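Type III secretion system effector HopBA1 (PDB 5T09) acts as a virulence factor that is recognised by the Arabidopsis TIR-only protein RBA1, enhancing RBA1 self-association and so triggering plant cell death. Local coordinates at residues R30-G35 / S221-A226; V210-L215 / H231-G236. All coordinates share one frame; numbering follows the deposited sequence.

Contact 1 (R30-G35 / S221-A226)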
ATOM      1  N   ARG A  30      15.703   1.058  -9.421  1.00 79.45           N
ATOM      2  CA  ARG A  30      17.034   0.603  -9.040  1.00 90.12           C
ATOM      3  C   ARG A  30      16.991  -0.880  -8.704  1.00101.33           C
ATOM      4  O   ARG A  30      16.092  -1.308  -7.967  1.00 91.42           O
ATOM      5  CB  ARG A  30      17.535   1.398  -7.836  1.00 84.14           C
ATOM      6  CG  ARG A  30      19.001   1.182  -7.502  1.00 88.98           C
ATOM      7  CD  ARG A  30      19.616   2.412  -6.838  1.00101.73           C
ATOM      8  NE  ARG A  30      19.617   3.579  -7.719  1.00107.31           N
ATOM      9  CZ  ARG A  30      20.248   4.721  -7.455  1.00127.18           C
ATOM     10  NH1 ARG A  30      20.942   4.863  -6.334  1.00137.22           N
ATOM     11  NH2 ARG A  30      20.189   5.724  -8.321  1.00134.72           N
ATOM     12  N   PRO A  31      17.905  -1.703  -9.215  1.00104.80           N
ATOM     13  CA  PRO A  31      17.875  -3.137  -8.892  1.00103.97           C
ATOM     14  C   PRO A  31      17.854  -3.361  -7.390  1.00 89.00           C
ATOM     15  O   PRO A  31      18.667  -2.770  -6.661  1.00 80.51           O
ATOM     16  CB  PRO A  31      19.169  -3.667  -9.523  1.00121.79           C
ATOM     17  CG  PRO A  31      19.421  -2.744 -10.661  1.00122.41           C
ATOM     18  CD  PRO A  31      18.949  -1.389 -10.206  1.00114.98           C
ATOM     19  N   PRO A  32      16.949  -4.209  -6.892  1.00 89.18           N
ATOM     20  CA  PRO A  32      16.773  -4.340  -5.437  1.00106.70           C
ATOM     21  C   PRO A  32      18.092  -4.515  -4.695  1.00120.07           C
ATOM     22  O   PRO A  32      18.990  -5.236  -5.136  1.00102.63           O
ATOM     23  CB  PRO A  32      15.883  -5.580  -5.306  1.00 94.04           C
ATOM     24  CG  PRO A  32      15.091  -5.592  -6.556  1.00 66.82           C
ATOM     25  CD  PRO A  32      16.002  -5.063  -7.632  1.00 69.72           C
ATOM     26  N   ARG A  33      18.192  -3.849  -3.544  1.00131.89           N
ATOM     27  CA  ARG A  33      19.422  -3.824  -2.752  1.00138.18           C
ATOM     28  C   ARG A  33      19.411  -4.931  -1.694  1.00131.90           C
ATOM     29  O   ARG A  33      19.485  -4.688  -0.490  1.00132.39           O
ATOM     30  CB  ARG A  33      19.601  -2.457  -2.102  1.00137.19           C
ATOM     31  CG  ARG A  33      19.408  -1.263  -3.031  1.00130.41           C
ATOM     32  CD  ARG A  33      19.477   0.040  -2.241  1.00127.63           C
ATOM     33  NE  ARG A  33      19.222   1.222  -3.061  1.00126.63           N
ATOM     34  CZ  ARG A  33      19.155   2.463  -2.582  1.00120.25           C
ATOM     35  NH1 ARG A  33      19.326   2.689  -1.286  1.00113.35           N
ATOM     36  NH2 ARG A  33      18.919   3.481  -3.397  1.00131.95           N
ATOM     37  N   GLY A  34      19.315  -6.171  -2.166  1.00125.33           N
ATOM     38  CA  GLY A  34      19.408  -7.320  -1.284  1.00103.29           C
ATOM     39  C   GLY A  34      18.142  -7.635  -0.512  1.00 82.09           C
ATOM     40  O   GLY A  34      17.147  -8.082  -1.090  1.00 84.65           O
ATOM     41  N   GLY A  35      18.172  -7.406   0.800  1.00 74.66           N
ATOM     42  CA  GLY A  35      17.100  -7.816   1.680  1.00 70.48           C
ATOM     43  C   GLY A  35      15.758  -7.193   1.346  1.00 69.50           C
ATOM     44  O   GLY A  35      15.651  -6.311   0.490  1.00 63.52           O
ATOM     45  N   SER A 221      14.172 -10.936  -4.729  1.00 62.42           N
ATOM     46  CA  SER A 221      13.745  -9.596  -5.101  1.00 60.84           C
ATOM     47  C   SER A 221      14.392  -9.196  -6.420  1.00 64.68           C
ATOM     48  O   SER A 221      15.579  -9.439  -6.644  1.00 68.85           O
ATOM     49  CB  SER A 221      14.109  -8.600  -4.001  1.00 59.78           C
ATOM     50  OG  SER A 221      13.541  -8.991  -2.761  1.00 57.82           O
ATOM     51  N   ARG A 222      13.602  -8.585  -7.300  1.00 67.62           N
ATOM     52  CA  ARG A 222      14.045  -8.399  -8.674  1.00 71.74           C
ATOM     53  C   ARG A 222      13.203  -7.328  -9.351  1.00 67.73           C
ATOM     54  O   ARG A 222      12.131  -6.953  -8.872  1.00 62.08           O
ATOM     55  CB  ARG A 222      13.944  -9.710  -9.455  1.00 71.59           C
ATOM     56  CG  ARG A 222      12.513 -10.224  -9.548  1.00 66.62           C
ATOM     57  CD  ARG A 222      12.453 -11.687  -9.950  1.00 77.37           C
ATOM     58  NE  ARG A 222      11.070 -12.139 -10.093  1.00 78.53           N
ATOM     59  CZ  ARG A 222      10.356 -12.728  -9.136  1.00 70.84           C
ATOM     60  NH1 ARG A 222       9.105 -13.091  -9.382  1.00 66.11           N
ATOM     61  NH2 ARG A 222      10.880 -12.958  -7.938  1.00 75.64           N
ATOM     62  N   ILE A 223      13.710  -6.844 -10.486  1.00 74.27           N
ATOM     63  CA  ILE A 223      12.896  -6.038 -11.386  1.00 69.79           C
ATOM     64  C   ILE A 223      11.894  -6.945 -12.084  1.00 68.37           C
ATOM     65  O   ILE A 223      12.206  -8.088 -12.438  1.00 70.78           O
ATOM     66  CB  ILE A 223      13.793  -5.298 -12.394  1.00 86.02           C
ATOM     67  CG1 ILE A 223      14.564  -4.185 -11.680  1.00 82.00           C
ATOM     68  CG2 ILE A 223      12.967  -4.723 -13.548  1.00 93.18           C
ATOM     69  CD1 ILE A 223      15.681  -3.572 -12.497  1.00 79.95           C
ATOM     70  N   ASN A 224      10.675  -6.447 -12.276  1.00 65.68           N
ATOM     71  CA  ASN A 224       9.622  -7.253 -12.882  1.00 67.57           C
ATOM     72  C   ASN A 224       9.768  -7.234 -14.398  1.00 85.56           C
ATOM     73  O   ASN A 224       9.732  -6.165 -15.017  1.00 95.37           O
ATOM     74  CB  ASN A 224       8.240  -6.740 -12.484  1.00 62.02           C
ATOM     75  CG  ASN A 224       7.124  -7.526 -13.145  1.00 72.23           C
ATOM     76  OD1 ASN A 224       7.329  -8.654 -13.598  1.00 83.44           O
ATOM     77  ND2 ASN A 224       5.940  -6.932 -13.216  1.00 69.09           N
ATOM     78  N   ASP A 225       9.928  -8.417 -14.991  1.00 87.09           N
ATOM     79  CA  ASP A 225       9.964  -8.564 -16.437  1.00 91.39           C
ATOM     80  C   ASP A 225       8.906  -9.525 -16.962  1.00 97.08           C
ATOM     81  O   ASP A 225       8.776  -9.670 -18.184  1.00105.56           O
ATOM     82  CB  ASP A 225      11.354  -9.033 -16.888  1.00101.67           C
ATOM     83  CG  ASP A 225      12.421  -7.973 -16.685  1.00102.19           C
ATOM     84  OD1 ASP A 225      12.105  -6.774 -16.840  1.00103.83           O
ATOM     85  OD2 ASP A 225      13.574  -8.336 -16.369  1.00101.61           O
ATOM     86  N   ALA A 226       8.145 -10.182 -16.084  1.00 92.68           N
ATOM     87  CA  ALA A 226       7.094 -11.083 -16.546  1.00105.86           C
ATOM     88  C   ALA A 226       5.918 -10.308 -17.126  1.00117.13           C
ATOM     89  O   ALA A 226       5.323 -10.726 -18.128  1.00131.43           O
ATOM     90  CB  ALA A 226       6.628 -11.978 -15.399  1.00103.34           C
TER

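Contact 2 (V210-L215 / H231-G236)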
ATOM      1  N   VAL A 210       5.928   1.093  -8.422  1.00 45.48           N
ATOM      2  CA  VAL A 210       4.974   0.104  -7.933  1.00 45.63           C
ATOM      3  C   VAL A 210       5.735  -1.149  -7.526  1.00 51.46           C
ATOM      4  O   VAL A 210       6.556  -1.665  -8.296  1.00 49.67           O
ATOM      5  CB  VAL A 210       3.910  -0.225  -8.994  1.00 43.47           C
ATOM      6  CG1 VAL A 210       2.939  -1.275  -8.466  1.00 43.98           C
ATOM      7  CG2 VAL A 210       3.159   1.036  -9.399  1.00 42.06           C
ATOM      8  N   ILE A 211       5.452  -1.641  -6.323  1.00 44.75           N
ATOM      9  CA  ILE A 211       6.074  -2.842  -5.782  1.00 45.99           C
ATOM     10  C   ILE A 211       5.041  -3.958  -5.748  1.00 45.32           C
ATOM     11  O   ILE A 211       3.888  -3.739  -5.360  1.00 44.17           O
ATOM     12  CB  ILE A 211       6.646  -2.593  -4.373  1.00 45.91           C
ATOM     13  CG1 ILE A 211       7.758  -1.543  -4.433  1.00 49.98           C
ATOM     14  CG2 ILE A 211       7.155  -3.909  -3.759  1.00 47.55           C
ATOM     15  CD1 ILE A 211       8.345  -1.171  -3.084  1.00 57.66           C
ATOM     16  N   SER A 212       5.460  -5.151  -6.152  1.00 45.29           N
ATOM     17  CA  SER A 212       4.670  -6.365  -6.036  1.00 43.43           C
ATOM     18  C   SER A 212       5.446  -7.368  -5.196  1.00 47.53           C
ATOM     19  O   SER A 212       6.615  -7.157  -4.865  1.00 52.28           O
ATOM     20  CB  SER A 212       4.352  -6.961  -7.413  1.00 46.76           C
ATOM     21  OG  SER A 212       5.534  -7.395  -8.058  1.00 51.72           O
ATOM     22  N   PHE A 213       4.792  -8.475  -4.853  1.00 43.16           N
ATOM     23  CA  PHE A 213       5.385  -9.461  -3.961  1.00 46.88           C
ATOM     24  C   PHE A 213       5.311 -10.855  -4.563  1.00 49.58           C
ATOM     25  O   PHE A 213       4.265 -11.268  -5.072  1.00 55.24           O
ATOM     26  CB  PHE A 213       4.700  -9.432  -2.597  1.00 46.68           C
ATOM     27  CG  PHE A 213       4.955  -8.170  -1.844  1.00 43.62           C
ATOM     28  CD1 PHE A 213       6.092  -8.032  -1.067  1.00 40.89           C
ATOM     29  CD2 PHE A 213       4.077  -7.108  -1.933  1.00 42.29           C
ATOM     30  CE1 PHE A 213       6.339  -6.862  -0.381  1.00 40.93           C
ATOM     31  CE2 PHE A 213       4.318  -5.937  -1.251  1.00 42.04           C
ATOM     32  CZ  PHE A 213       5.452  -5.812  -0.474  1.00 40.98           C
ATOM     33  N   ASP A 214       6.432 -11.564  -4.496  1.00 49.96           N
ATOM     34  CA  ASP A 214       6.531 -12.972  -4.862  1.00 58.94           C
ATOM     35  C   ASP A 214       6.671 -13.756  -3.560  1.00 55.38           C
ATOM     36  O   ASP A 214       7.749 -13.798  -2.961  1.00 50.48           O
ATOM     37  CB  ASP A 214       7.717 -13.205  -5.794  1.00 67.10           C
ATOM     38  CG  ASP A 214       8.034 -14.675  -5.988  1.00 77.17           C
ATOM     39  OD1 ASP A 214       7.177 -15.525  -5.664  1.00 70.53           O
ATOM     40  OD2 ASP A 214       9.144 -14.979  -6.469  1.00 79.30           O
ATOM     41  N   LEU A 215       5.573 -14.368  -3.118  1.00 53.05           N
ATOM     42  CA  LEU A 215       5.550 -15.123  -1.874  1.00 52.89           C
ATOM     43  C   LEU A 215       5.722 -16.622  -2.097  1.00 60.88           C
ATOM     44  O   LEU A 215       5.321 -17.419  -1.244  1.00 66.59           O
ATOM     45  CB  LEU A 215       4.246 -14.851  -1.121  1.00 49.95           C
ATOM     46  CG  LEU A 215       3.914 -13.374  -0.878  1.00 46.47           C
ATOM     47  CD1 LEU A 215       2.596 -13.234  -0.134  1.00 45.70           C
ATOM     48  CD2 LEU A 215       5.029 -12.672  -0.119  1.00 49.33           C
ATOM     49  N   HIS A 231       6.916  -2.583 -11.075  1.00 52.49           N
ATOM     50  CA  HIS A 231       8.282  -2.307 -11.498  1.00 56.51           C
ATOM     51  C   HIS A 231       9.310  -3.208 -10.827  1.00 57.99           C
ATOM     52  O   HIS A 231      10.279  -3.615 -11.473  1.00 61.49           O
ATOM     53  CB  HIS A 231       8.636  -0.846 -11.220  1.00 60.53           C
ATOM     54  CG  HIS A 231       7.793   0.133 -11.976  1.00 58.13           C
ATOM     55  ND1 HIS A 231       6.664   0.712 -11.438  1.00 52.97           N
ATOM     56  CD2 HIS A 231       7.908   0.630 -13.230  1.00 60.10           C
ATOM     57  CE1 HIS A 231       6.125   1.529 -12.325  1.00 54.09           C
ATOM     58  NE2 HIS A 231       6.859   1.496 -13.422  1.00 60.16           N
ATOM     59  N   ILE A 232       9.136  -3.518  -9.542  1.00 59.14           N
ATOM     60  CA  ILE A 232      10.034  -4.428  -8.841  1.00 64.59           C
ATOM     61  C   ILE A 232       9.207  -5.402  -8.017  1.00 62.80           C
ATOM     62  O   ILE A 232       8.116  -5.076  -7.538  1.00 55.26           O
ATOM     63  CB  ILE A 232      11.051  -3.684  -7.940  1.00 64.05           C
ATOM     64  CG1 ILE A 232      10.342  -2.840  -6.878  1.00 70.75           C
ATOM     65  CG2 ILE A 232      11.970  -2.816  -8.792  1.00 69.29           C
ATOM     66  CD1 ILE A 232      11.272  -2.357  -5.779  1.00 74.28           C
ATOM     67  N   VAL A 233       9.737  -6.611  -7.860  1.00 61.86           N
ATOM     68  CA  VAL A 233       9.096  -7.668  -7.093  1.00 59.42           C
ATOM     69  C   VAL A 233       9.965  -7.955  -5.878  1.00 55.83           C
ATOM     70  O   VAL A 233      11.166  -8.215  -6.016  1.00 57.30           O
ATOM     71  CB  VAL A 233       8.901  -8.942  -7.935  1.00 66.71           C
ATOM     72  CG1 VAL A 233       8.010  -9.933  -7.193  1.00 66.47           C
ATOM     73  CG2 VAL A 233       8.321  -8.603  -9.301  1.00 66.39           C
ATOM     74  N   ILE A 234       9.363  -7.896  -4.696  1.00 50.35           N
ATOM     75  CA  ILE A 234      10.040  -8.218  -3.446  1.00 52.44           C
ATOM     76  C   ILE A 234       9.720  -9.666  -3.103  1.00 53.88           C
ATOM     77  O   ILE A 234       8.546 -10.051  -3.025  1.00 48.28           O
ATOM     78  CB  ILE A 234       9.613  -7.266  -2.317  1.00 51.71           C
ATOM     79  CG1 ILE A 234      10.237  -5.884  -2.543  1.00 53.28           C
ATOM     80  CG2 ILE A 234      10.010  -7.831  -0.944  1.00 51.22           C
ATOM     81  CD1 ILE A 234       9.859  -4.842  -1.509  1.00 54.97           C
ATOM     82  N   ALA A 235      10.762 -10.468  -2.904  1.00 56.42           N
ATOM     83  CA  ALA A 235      10.586 -11.864  -2.537  1.00 58.27           C
ATOM     84  C   ALA A 235      10.218 -11.965  -1.063  1.00 59.24           C
ATOM     85  O   ALA A 235      10.878 -11.369  -0.207  1.00 54.93           O
ATOM     86  CB  ALA A 235      11.862 -12.655  -2.821  1.00 63.49           C
ATOM     87  N   GLY A 236       9.158 -12.712  -0.771  1.00 55.15           N
ATOM     88  CA  GLY A 236       8.693 -12.860   0.594  1.00 56.41           C
ATOM     89  C   GLY A 236       8.251 -14.269   0.927  1.00 54.38           C
ATOM     90  O   GLY A 236       8.442 -15.197   0.136  1.00 58.81           O
TER

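Contact 1 (R30-G35 / S221-A226)
P31 and P32 rest against S221, R222 and I223, where an irregular loop leading into helix 36-46 runs antiparallel in direction to one of the two outermost strands, 222-223, of the mixed sheet of this EreA/ChaN-like alpha-beta fold. No hydrogen bond joins the two segments: the loop flanks the edge strand by van der Waals contact alone, and only 217 Å² is buried. P31 makes the lighter contact, its ring carbon CG lying 4.2 Å from CD1 of I223. The side chain of I223 leaves its backbone beside the loop rather than straight at it, and it is the far methyl that closes the distance. P32 carries most of the packing. Its CB bond points at the strand, and the pyrrolidine ring lies over the backbone between S221 and I223: CB meets S221 CB at 3.7 Å, CG sits 3.4 Å from R222 N, and CD faces the CA and C of R222. With its nitrogen closed into the ring, P32 has no N-H to offer the strand. The CB bond of R33, at the centre of an inverse gamma turn, points away from the strand, and its NH2 forms a salt bridge with D46 on helix 36-46. The turn carries a weak bond from G34 N back to P32 O, and G35 follows at the N-cap position of the helix. On the strand side, the CB bond of R222 points away from the loop, and its guanidinium NH2 forms a salt bridge with D214. S221 places OG anti to its carbonyl carbon (chi1 -57°), and that oxygen bonds with the backbone N of A235, while G34 O lies 4.1 Å from S221 OG.

Contact 2 (V210-L215 / H231-G236)
V210 and H231 meet through two bonds at the start of this pairing. The backbone N of V210 donates to H231 ND1 at 3.1 Å, nearly straight at 167° and tilted slightly from the imidazole plane, consistent with ND1 serving as the acceptor. V210 O in turn receives H231 N at 2.9 Å and, more weakly, I232 N. Beyond this, regular parallel pairing takes over: S212 N donates to I232 O, S212 O accepts from I234 N, D214 N donates to I234 O, and D214 O takes G236 N at 2.8 Å. On the face bearing I211, F213, I232 and I234, the isoleucines pack against one another. CG1 of I211 runs beside CG1 of I232, 3.8 Å away, while its CG2 reaches CD1 of I234 at 3.6 Å and also lies over one face of the F213 ring, toward the rim. F213 lies alongside I234, with CD1 and CE1 against CB and CG2. On the other face, V233 splits its methyls between two neighbours. CG1, anti to the backbone N (chi1 -170°), packs on D214 CB at 3.6 Å; CG2 lies 3.3 Å from S212 OG. These two neighbouring parallel strands, 209-214 and 232-235, continue the parallel core of the alpha-beta fold, and helices 36-46 and 60-74 cover the isoleucine face: L40 meets I211, T39 meets I232 and I234, and F60 meets I234. The hydroxyl of S212 is hydrogen-bonded with that of S230, and D214 OD1 with T216 OG1. At the opposite end of the pairing, the imidazole of H231 is positioned by a second bond, from NE2 to the carbonyl oxygen of K198.

From the N terminus, the chain first passes through 30-35 and enters helix 36-46; contact 1 closes a loop of 185 intervening residues when 221-226 arrives. Contact 2 closes a much shorter one, with 15 residues between its segments. The two cross: 210-215 comes before 221-226, and 231-236 after it. They meet where strand 222-223 runs antiparallel beside strand 232-235, with R222 O 2.6 Å from V233 N and N224 N 3.0 Å from H231 O, both probable hydrogen bonds. Contact 2 thus joins strand 232-235 to the parallel core, and contact 1 lays the N-terminal loop against the edge strand 222-223.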